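Local coordinates for protein putative polysaccharide binding proteins (DUF1812) (PDB 3GF8) that probably serves as an outer-membrane lipoprotein of the FimB/Mfa2 family, acting in fimbrial anchoring or assembly, and may bind polysaccharide, at residues 105-110 against 188-193; 174-179 against 221-226; 86-91 against 118-123. One frame throughout, in Å; residues are numbered along the deposited sequence.

Overall arrangement
From the N terminus, the chain enters the first segment of contact 3 at 86-91 and passes through strand 105-108 of contact 1 before 118-123 closes contact 3. It next reaches 174-179, which opens contact 2; 188-193 then closes contact 1, and 221-226 closes contact 2. Contact 1 thus crosses both of the others, whereas contacts 3 and 2 follow in series, their nearest atoms about 7 Å apart. Contact 3 ties the turn before strand 89-91 to the loop before strand 124-133, and contact 2 pairs two strands of a five-stranded sheet. Contact 1 touches both others and spans from the three-stranded sheet of 89-91 and 105-108 to the five-stranded one.

Contact 1 of 3, residues 105-110 against 188-193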
loop_
_atom_site.group_PDB
_atom_site.type_symbol
_atom_site.label_atom_id
_atom_site.label_comp_id
_atom_site.label_asym_id
_atom_site.label_seq_id
_atom_site.Cartn_x
_atom_site.Cartn_y
_atom_site.Cartn_z
ATOM N N LYS A 105 3.658 10.511 12.140
ATOM C CA LYS A 105 4.375 9.803 11.096
ATOM C C LYS A 105 4.238 8.325 11.373
ATOM O O LYS A 105 4.175 7.927 12.512
ATOM C CB LYS A 105 5.835 10.194 11.127
ATOM C CG LYS A 105 6.063 11.698 11.084
ATOM C CD LYS A 105 7.526 12.026 11.079
ATOM C CE LYS A 105 7.709 13.493 10.827
ATOM N NZ LYS A 105 9.021 13.895 11.277
ATOM N N LEU A 106 4.217 7.525 10.317
ATOM C CA LEU A 106 4.089 6.089 10.421
ATOM C C LEU A 106 5.338 5.543 9.751
ATOM O O LEU A 106 5.715 5.969 8.652
ATOM C CB LEU A 106 2.812 5.632 9.749
ATOM C CG LEU A 106 2.453 4.126 9.754
ATOM C CD1 LEU A 106 0.961 3.901 9.719
ATOM C CD2 LEU A 106 3.081 3.438 8.594
ATOM N N LYS A 107 6.022 4.641 10.438
ATOM C CA LYS A 107 7.230 4.059 9.875
ATOM C C LYS A 107 7.135 2.541 9.902
ATOM O O LYS A 107 6.813 1.952 10.927
ATOM C CB LYS A 107 8.466 4.571 10.609
ATOM C CG LYS A 107 9.734 4.009 10.038
ATOM C CD LYS A 107 10.961 4.420 10.809
ATOM C CE LYS A 107 11.631 5.633 10.168
ATOM N NZ LYS A 107 12.809 6.101 10.942
ATOM N N LEU A 108 7.356 1.901 8.752
ATOM C CA LEU A 108 7.453 0.435 8.708
ATOM C C LEU A 108 8.682 0.030 9.519
ATOM O O LEU A 108 9.760 0.596 9.330
ATOM C CB LEU A 108 7.602 -0.059 7.261
ATOM C CG LEU A 108 7.806 -1.541 6.971
ATOM C CD1 LEU A 108 6.623 -2.379 7.440
ATOM C CD2 LEU A 108 8.084 -1.771 5.433
ATOM N N LYS A 109 8.513 -0.908 10.449
ATOM C CA LYS A 109 9.610 -1.371 11.270
ATOM C C LYS A 109 10.594 -2.149 10.424
ATOM O O LYS A 109 10.191 -2.938 9.549
ATOM C CB LYS A 109 9.079 -2.272 12.393
ATOM C CG LYS A 109 8.228 -1.508 13.440
ATOM C CD LYS A 109 7.851 -2.466 14.561
ATOM C CE LYS A 109 6.861 -1.914 15.537
ATOM N NZ LYS A 109 6.203 -3.032 16.284
ATOM N N ARG A 110 11.877 -1.914 10.675
ATOM C CA ARG A 110 12.965 -2.671 10.049
ATOM C C ARG A 110 14.142 -2.876 11.007
ATOM O O ARG A 110 14.335 -2.139 11.954
ATOM C CB ARG A 110 13.448 -2.038 8.746
ATOM C CG ARG A 110 14.394 -0.804 8.908
ATOM C CD ARG A 110 13.754 0.308 9.750
ATOM N NE ARG A 110 12.569 0.888 9.107
ATOM C CZ ARG A 110 12.582 1.969 8.315
ATOM N NH1 ARG A 110 13.722 2.600 8.052
ATOM N NH2 ARG A 110 11.446 2.417 7.766
ATOM N N LEU A 188 7.976 10.314 3.397
ATOM C CA LEU A 188 9.025 11.058 4.083
ATOM C C LEU A 188 10.383 10.475 3.715
ATOM O O LEU A 188 10.476 9.369 3.176
ATOM C CB LEU A 188 8.810 10.978 5.606
ATOM C CG LEU A 188 7.434 11.441 6.085
ATOM C CD1 LEU A 188 7.280 11.389 7.627
ATOM C CD2 LEU A 188 7.138 12.864 5.564
ATOM N N ASP A 189 11.437 11.220 4.021
ATOM C CA ASP A 189 12.786 10.740 3.801
ATOM C C ASP A 189 12.995 9.538 4.710
ATOM O O ASP A 189 12.504 9.508 5.842
ATOM C CB ASP A 189 13.820 11.834 4.090
ATOM C CG ASP A 189 13.865 12.908 2.982
ATOM O OD1 ASP A 189 13.076 12.819 2.017
ATOM O OD2 ASP A 189 14.686 13.841 3.061
ATOM N N ASP A 190 13.685 8.536 4.196
ATOM C CA ASP A 190 13.870 7.270 4.913
ATOM C C ASP A 190 14.991 6.526 4.230
ATOM O O ASP A 190 15.435 6.933 3.158
ATOM C CB ASP A 190 12.563 6.456 4.930
ATOM C CG ASP A 190 12.572 5.307 5.972
ATOM O OD1 ASP A 190 13.525 5.192 6.769
ATOM O OD2 ASP A 190 11.626 4.489 5.977
ATOM N N ASP A 191 15.500 5.482 4.874
ATOM C CA ASP A 191 16.412 4.565 4.197
ATOM C C ASP A 191 15.700 3.849 3.093
ATOM O O ASP A 191 14.485 3.710 3.136
ATOM C CB ASP A 191 16.939 3.526 5.178
ATOM C CG ASP A 191 17.867 4.133 6.196
ATOM O OD1 ASP A 191 18.759 4.886 5.766
ATOM O OD2 ASP A 191 17.707 3.886 7.405
ATOM N N VAL A 192 16.485 3.387 2.110
ATOM C CA VAL A 192 16.002 2.452 1.096
ATOM C C VAL A 192 15.908 1.036 1.665
ATOM O O VAL A 192 16.879 0.507 2.221
ATOM C CB VAL A 192 16.928 2.455 -0.133
ATOM C CG1 VAL A 192 16.483 1.399 -1.206
ATOM C CG2 VAL A 192 16.980 3.864 -0.719
ATOM N N LEU A 193 14.733 0.435 1.489
ATOM C CA LEU A 193 14.447 -0.893 1.966
ATOM C C LEU A 193 14.453 -1.891 0.789
ATOM O O LEU A 193 14.157 -1.518 -0.360
ATOM C CB LEU A 193 13.090 -0.913 2.683
ATOM C CG LEU A 193 12.863 0.060 3.846
ATOM C CD1 LEU A 193 11.449 -0.109 4.387
ATOM C CD2 LEU A 193 13.941 -0.063 4.971
HETATM O O HOH W 1 16.223 2.549 9.144
#
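A two-pronged salt bridge between Arg110 and Asp190, flanked by apolar contacts, ties the end of strand 105-108 to the loop leading from strand 180-182 into strand 193-195. The segments run in nearly the same direction without a backbone bond between them, so side chains carry the join. Arg110 meets Asp190 tip to tip: NH1 lies 2.9 Å from OD1 and NH2 2.7 Å from OD2, each oxygen using its syn lone pair, with the two planes only 21° apart. Bends at chi2 (-57°) and chi3 (-65°) fold the arginine chain back, and NE and NH2 both donate to Leu108 O, which fixes the rotation of the guanidinium. Arginine suits the place because NH1 and NH2 serve both carboxylate oxygens while NE reaches Leu108 O. Leu193 CD2 covers the centre of one face, while Lys107 CD lies toward the rim of the opposite one. A water accepts from Arg110 NH1 and donates to Asp191 OD2, linking a second acid. Asp190 OD1 also accepts from Asp191 N, above the carboxylate plane. Lys107 NZ stands 4.3 Å from Asp190 OD1, beyond salt-bridge range, and is likely to favour the charged form of Asp190. Leucines suit the apolar flank: Leu108 CD2 packs 3.9 Å from Leu193 CD1, and both residues rest on Ile116. Farther along, the extended Lys105 chain crosses Leu188, with CD 3.5 Å from CD1, offering methylenes to the leucine. This is the end-on, nearly coplanar arginine-carboxylate pair, here joining a three-stranded sheet to a loop that enters a five-stranded one.

Contact 2 of 3, residues 174-179 against 221-226; sequences IIESNG and RKTRLV
Ile175 and Arg224 form an antiparallel hydrogen-bonded pair where strand 170-176 runs beside strand 224-229. Ile175 N donates to Arg224 O at 3.0 Å, and the return bond from Arg224 N to Ile175 O is weak. Next to it Ile174 and Leu225 make a non-hydrogen-bonded pair.

The apolar contacts use beta-branched isoleucines, well suited to a strand. On the face of Ile174 and Leu225, both buried, Ile174 CG2 touches Thr223 CG2 at 3.6 Å, and Phe154 of strand 139-158 packs against both Ile174 and Leu225. On the other face Ile175 lies side by side with Arg224, its CD1 set over one face of the guanidinium toward the rim and 3.5 Å from Val226 CG2; the arginine NH1 is engaged in a salt bridge with Asp238. These strands are adjacent members of a five-stranded sheet, with 193-195 on the far side of 170-176 and 235-240 on the far side of 224-229, a beta-rich build consistent with membership of the transthyretin clan.

Polar bonds gather where strand 170-176 ends and the loop 221-223 leads into strand 224-229. The bend of Glu176 at chi2 (51°) turns CD toward Thr223 and Arg221, whose donors suit a buried carboxylate. Thr223 OG1 donates to Glu176 OE1 at 2.6 Å, and a water bridges OE1 to Lys222 N. Arg221 NH1 makes a salt bridge to Glu176 OE2 at 2.8 Å, from above a carboxylate plane inclined 68° to the guanidinium, and the bridge rests on this one nitrogen; Ser177 N reaches OE2 from the opposite face. Arg221 NH1 also donates to Ser177 OG, 2.8 Å away and slightly tilted from the guanidinium plane; a serine is short enough to stand at that edge. A second water joins Arg221 NH2 to Ser177 O.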
loop_
_atom_site.group_PDB
_atom_site.type_symbol
_atom_site.label_atom_id
_atom_site.label_comp_id
_atom_site.label_asym_id
_atom_site.label_seq_id
_atom_site.Cartn_x
_atom_site.Cartn_y
_atom_site.Cartn_z
ATOM N N ILE A 174 12.210 -5.955 -4.169
ATOM C CA ILE A 174 11.595 -4.698 -4.549
ATOM C C ILE A 174 12.337 -3.681 -3.669
ATOM O O ILE A 174 12.431 -3.888 -2.450
ATOM C CB ILE A 174 10.071 -4.708 -4.284
ATOM C CG1 ILE A 174 9.390 -5.712 -5.246
ATOM C CG2 ILE A 174 9.491 -3.314 -4.438
ATOM C CD1 ILE A 174 7.877 -5.801 -5.160
ATOM N N ILE A 175 12.901 -2.639 -4.285
ATOM C CA ILE A 175 13.775 -1.676 -3.597
ATOM C C ILE A 175 13.154 -0.286 -3.648
ATOM O O ILE A 175 12.876 0.226 -4.692
ATOM C CB ILE A 175 15.207 -1.666 -4.198
ATOM C CG1 ILE A 175 15.819 -3.064 -4.051
ATOM C CG2 ILE A 175 16.091 -0.563 -3.515
ATOM C CD1 ILE A 175 17.067 -3.362 -4.902
ATOM N N GLU A 176 12.873 0.283 -2.495
ATOM C CA GLU A 176 12.297 1.603 -2.424
ATOM C C GLU A 176 12.425 2.120 -0.999
ATOM O O GLU A 176 12.530 1.337 -0.059
ATOM C CB GLU A 176 10.836 1.555 -2.844
ATOM C CG GLU A 176 10.206 2.918 -3.059
ATOM C CD GLU A 176 11.025 3.787 -3.982
ATOM O OE1 GLU A 176 10.970 3.585 -5.207
ATOM O OE2 GLU A 176 11.745 4.656 -3.454
ATOM N N SER A 177 12.428 3.441 -0.854
ATOM C CA SER A 177 12.469 4.098 0.441
ATOM C C SER A 177 11.078 4.683 0.740
ATOM O O SER A 177 10.904 5.872 1.016
ATOM C CB SER A 177 13.556 5.174 0.437
ATOM O OG SER A 177 13.280 6.127 -0.554
ATOM N N ASN A 178 10.089 3.808 0.640
ATOM C CA ASN A 178 8.691 4.147 0.817
ATOM C C ASN A 178 8.151 3.727 2.169
ATOM O O ASN A 178 6.954 3.626 2.323
ATOM C CB ASN A 178 7.825 3.531 -0.314
ATOM C CG ASN A 178 7.945 2.017 -0.427
ATOM O OD1 ASN A 178 8.801 1.382 0.181
ATOM N ND2 ASN A 178 7.074 1.428 -1.236
ATOM N N GLY A 179 9.018 3.552 3.162
ATOM C CA GLY A 179 8.598 3.026 4.460
ATOM C C GLY A 179 8.277 4.067 5.524
ATOM O O GLY A 179 8.084 3.700 6.694
ATOM N N ARG A 221 8.002 7.756 -8.448
ATOM C CA ARG A 221 9.159 6.967 -7.989
ATOM C C ARG A 221 9.662 5.995 -9.038
ATOM O O ARG A 221 8.986 5.761 -10.040
ATOM C CB ARG A 221 8.817 6.222 -6.696
ATOM C CG ARG A 221 8.692 7.163 -5.503
ATOM C CD ARG A 221 9.946 7.254 -4.758
ATOM N NE ARG A 221 9.903 8.288 -3.718
ATOM C CZ ARG A 221 10.502 8.205 -2.529
ATOM N NH1 ARG A 221 11.145 7.108 -2.142
ATOM N NH2 ARG A 221 10.420 9.215 -1.682
ATOM N N LYS A 222 10.852 5.430 -8.817
ATOM C CA LYS A 222 11.439 4.483 -9.760
ATOM C C LYS A 222 11.698 3.146 -9.098
ATOM O O LYS A 222 12.730 2.502 -9.350
ATOM C CB LYS A 222 12.732 5.027 -10.352
ATOM C CG LYS A 222 12.568 6.273 -11.246
ATOM C CD LYS A 222 13.931 6.883 -11.505
ATOM C CE LYS A 222 13.964 7.771 -12.753
ATOM N NZ LYS A 222 13.390 9.119 -12.470
ATOM N N THR A 223 10.719 2.713 -8.303
ATOM C CA THR A 223 10.767 1.470 -7.541
ATOM C C THR A 223 11.229 0.319 -8.395
ATOM O O THR A 223 10.698 0.060 -9.467
ATOM C CB THR A 223 9.379 1.164 -6.972
ATOM O OG1 THR A 223 8.963 2.291 -6.189
ATOM C CG2 THR A 223 9.400 -0.119 -6.122
ATOM N N ARG A 224 12.233 -0.377 -7.909
ATOM C CA ARG A 224 12.922 -1.382 -8.699
ATOM C C ARG A 224 12.539 -2.794 -8.354
ATOM O O ARG A 224 12.412 -3.097 -7.176
ATOM C CB ARG A 224 14.434 -1.276 -8.443
ATOM C CG ARG A 224 15.067 -0.018 -9.031
ATOM C CD ARG A 224 16.534 -0.248 -9.289
ATOM N NE ARG A 224 17.287 -0.160 -8.058
ATOM C CZ ARG A 224 18.417 -0.807 -7.781
ATOM N NH1 ARG A 224 18.961 -1.665 -8.628
ATOM N NH2 ARG A 224 18.996 -0.600 -6.603
ATOM N N LEU A 225 12.441 -3.668 -9.372
ATOM C CA LEU A 225 12.414 -5.112 -9.153
ATOM C C LEU A 225 13.775 -5.611 -9.610
ATOM O O LEU A 225 14.167 -5.395 -10.760
ATOM C CB LEU A 225 11.292 -5.800 -9.937
ATOM C CG LEU A 225 11.312 -7.339 -9.981
ATOM C CD1 LEU A 225 11.086 -7.943 -8.566
ATOM C CD2 LEU A 225 10.282 -7.906 -10.975
ATOM N N VAL A 226 14.498 -6.259 -8.704
ATOM C CA VAL A 226 15.863 -6.730 -8.946
ATOM C C VAL A 226 15.983 -8.210 -8.591
ATOM O O VAL A 226 15.652 -8.633 -7.480
ATOM C CB VAL A 226 16.898 -5.964 -8.092
ATOM C CG1 VAL A 226 18.346 -6.431 -8.438
ATOM C CG2 VAL A 226 16.738 -4.450 -8.257
HETATM O O HOH W 2 12.652 5.079 -6.554
HETATM O O HOH W 3 11.678 8.503 0.862
#

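Contact 3 of 3, residues 86-91 against 118-123; sequences RDSYDI and KRMETL
Glu121 threads its carboxylate into the turn of Arg86 to Tyr89, the tight part of the contact. Glu121 OE2 accepts two backbone N-H groups: Arg86 N at 2.8 Å on its anti lone pair and Ser88 N at 3.0 Å on its syn one. Ser88 OG donates to Glu121 OE1 at 2.5 Å, from the syn side but tilted out of the plane. In Glu121, chi1 (73°) sets CG between the backbone N and the carbonyl carbon, and the bend at chi2 then brings CD, with its two oxygens, to the turn. An alanine in place of Glu121 would probably leave Arg86 N, Ser88 N and Ser88 OG without this acceptor and let the turn shift. The turn, of type I, feeds strand 89-91, and a carboxylate suits it by taking several donors at once; the contact fastens to it the loop between strands 115-116 and 124-133. Tyr89 OH donates to Glu121 O at 2.6 Å, nearly along the C=O axis. Leu123 CD2 lies over one face of the ring, offset toward the rim, and Ser88 CB over the centre of the opposite face; Met120, a selenomethionine, brings CB within 3.3 Å of Tyr89 OH. By contrast the outer side is loose: Asp87 and Lys118 are exposed, with Lys118 CD 4.0 Å from Ser88 OG. The Arg86 guanidinium leaves the contact and is held elsewhere, by Glu57 and Asp37.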
loop_
_atom_site.group_PDB
_atom_site.type_symbol
_atom_site.label_atom_id
_atom_site.label_comp_id
_atom_site.label_asym_id
_atom_site.label_seq_id
_atom_site.Cartn_x
_atom_site.Cartn_y
_atom_site.Cartn_z
ATOM N N ARG A 86 -0.951 -2.329 13.001
ATOM C CA ARG A 86 -0.678 -3.153 14.188
ATOM C C ARG A 86 0.825 -3.278 14.353
ATOM O O ARG A 86 1.523 -2.259 14.298
ATOM C CB ARG A 86 -1.389 -4.497 14.085
ATOM C CG ARG A 86 -2.914 -4.345 14.065
ATOM C CD ARG A 86 -3.563 -5.709 13.961
ATOM N NE ARG A 86 -5.007 -5.661 13.789
ATOM C CZ ARG A 86 -5.886 -5.644 14.779
ATOM N NH1 ARG A 86 -5.480 -5.663 16.037
ATOM N NH2 ARG A 86 -7.183 -5.590 14.511
ATOM N N ASP A 87 1.350 -4.488 14.487
ATOM C CA ASP A 87 2.753 -4.657 14.851
ATOM C C ASP A 87 3.793 -4.281 13.830
ATOM O O ASP A 87 4.941 -4.126 14.201
ATOM C CB ASP A 87 3.019 -6.083 15.263
ATOM C CG ASP A 87 2.340 -6.424 16.558
ATOM O OD1 ASP A 87 2.208 -5.508 17.406
ATOM O OD2 ASP A 87 1.924 -7.596 16.727
ATOM N N SER A 88 3.433 -4.129 12.566
ATOM C CA SER A 88 4.442 -3.809 11.559
ATOM C C SER A 88 4.896 -2.376 11.585
ATOM O O SER A 88 5.977 -2.058 11.054
ATOM C CB SER A 88 3.968 -4.139 10.157
ATOM O OG SER A 88 3.644 -5.510 10.058
ATOM N N TYR A 89 4.115 -1.513 12.228
ATOM C CA TYR A 89 4.322 -0.096 12.076
ATOM C C TYR A 89 4.481 0.575 13.424
ATOM O O TYR A 89 3.804 0.201 14.365
ATOM C CB TYR A 89 3.116 0.498 11.364
ATOM C CG TYR A 89 2.653 -0.312 10.193
ATOM C CD1 TYR A 89 3.328 -0.247 8.994
ATOM C CD2 TYR A 89 1.542 -1.135 10.268
ATOM C CE1 TYR A 89 2.931 -0.970 7.888
ATOM C CE2 TYR A 89 1.121 -1.858 9.149
ATOM C CZ TYR A 89 1.826 -1.767 7.956
ATOM O OH TYR A 89 1.473 -2.488 6.805
ATOM N N ASP A 90 5.380 1.562 13.490
ATOM C CA ASP A 90 5.392 2.541 14.586
ATOM C C ASP A 90 4.766 3.811 14.115
ATOM O O ASP A 90 5.215 4.387 13.116
ATOM C CB ASP A 90 6.820 2.861 15.052
ATOM C CG ASP A 90 7.491 1.659 15.717
ATOM O OD1 ASP A 90 6.881 1.025 16.624
ATOM O OD2 ASP A 90 8.617 1.336 15.304
ATOM N N ILE A 91 3.758 4.261 14.848
ATOM C CA ILE A 91 3.136 5.550 14.598
ATOM C C ILE A 91 3.583 6.429 15.757
ATOM O O ILE A 91 3.469 6.036 16.907
ATOM C CB ILE A 91 1.596 5.450 14.564
ATOM C CG1 ILE A 91 1.139 4.410 13.505
ATOM C CG2 ILE A 91 0.981 6.837 14.302
ATOM C CD1 ILE A 91 -0.385 3.940 13.623
ATOM N N LYS A 118 8.393 -10.004 5.523
ATOM C CA LYS A 118 7.167 -10.487 6.127
ATOM C C LYS A 118 5.972 -9.976 5.314
ATOM O O LYS A 118 6.079 -8.972 4.610
ATOM C CB LYS A 118 7.059 -10.001 7.576
ATOM C CG LYS A 118 6.630 -8.549 7.698
ATOM C CD LYS A 118 6.574 -8.031 9.164
ATOM C CE LYS A 118 7.788 -7.169 9.534
ATOM N NZ LYS A 118 7.640 -6.437 10.872
ATOM N N ARG A 119 4.830 -10.640 5.418
ATOM C CA ARG A 119 3.629 -10.066 4.854
ATOM C C ARG A 119 3.060 -9.097 5.869
ATOM O O ARG A 119 2.649 -9.519 6.900
ATOM C CB ARG A 119 2.582 -11.115 4.465
ATOM C CG ARG A 119 1.346 -10.438 3.832
ATOM C CD ARG A 119 0.417 -11.437 3.246
ATOM N NE ARG A 119 -0.114 -12.309 4.287
ATOM C CZ ARG A 119 -0.769 -13.460 4.085
ATOM N NH1 ARG A 119 -1.009 -13.929 2.860
ATOM N NH2 ARG A 119 -1.194 -14.146 5.135
HETATM N N MSE A 120 3.077 -7.791 5.597
HETATM C CA MSE A 120 2.507 -6.820 6.534
HETATM C C MSE A 120 0.986 -6.899 6.589
HETATM O O MSE A 120 0.347 -7.092 5.567
HETATM C CB MSE A 120 2.845 -5.404 6.131
HETATM C CG MSE A 120 4.184 -4.989 6.520
HETATM SE SE MSE A 120 5.291 -5.126 4.993
HETATM C CE MSE A 120 4.851 -3.472 4.334
ATOM N N GLU A 121 0.414 -6.698 7.770
ATOM C CA GLU A 121 -1.025 -6.433 7.874
ATOM C C GLU A 121 -1.348 -5.175 7.053
ATOM O O GLU A 121 -0.555 -4.177 7.019
ATOM C CB GLU A 121 -1.469 -6.302 9.337
ATOM C CG GLU A 121 -1.051 -5.015 10.056
ATOM C CD GLU A 121 0.347 -5.021 10.659
ATOM O OE1 GLU A 121 1.153 -5.910 10.357
ATOM O OE2 GLU A 121 0.649 -4.109 11.466
ATOM N N THR A 122 -2.461 -5.258 6.337
ATOM C CA THR A 122 -2.820 -4.275 5.340
ATOM C C THR A 122 -3.101 -2.956 6.027
ATOM O O THR A 122 -3.750 -2.912 7.098
ATOM C CB THR A 122 -4.021 -4.723 4.515
ATOM O OG1 THR A 122 -3.633 -5.873 3.773
ATOM C CG2 THR A 122 -4.503 -3.610 3.547
ATOM N N LEU A 123 -2.535 -1.913 5.413
ATOM C CA LEU A 123 -2.554 -0.577 5.941
ATOM C C LEU A 123 -3.384 0.356 5.040
ATOM O O LEU A 123 -3.168 0.382 3.820
ATOM C CB LEU A 123 -1.125 -0.045 6.026
ATOM C CG LEU A 123 -1.008 1.344 6.640
ATOM C CD1 LEU A 123 -1.366 1.268 8.129
ATOM C CD2 LEU A 123 0.405 1.872 6.422
#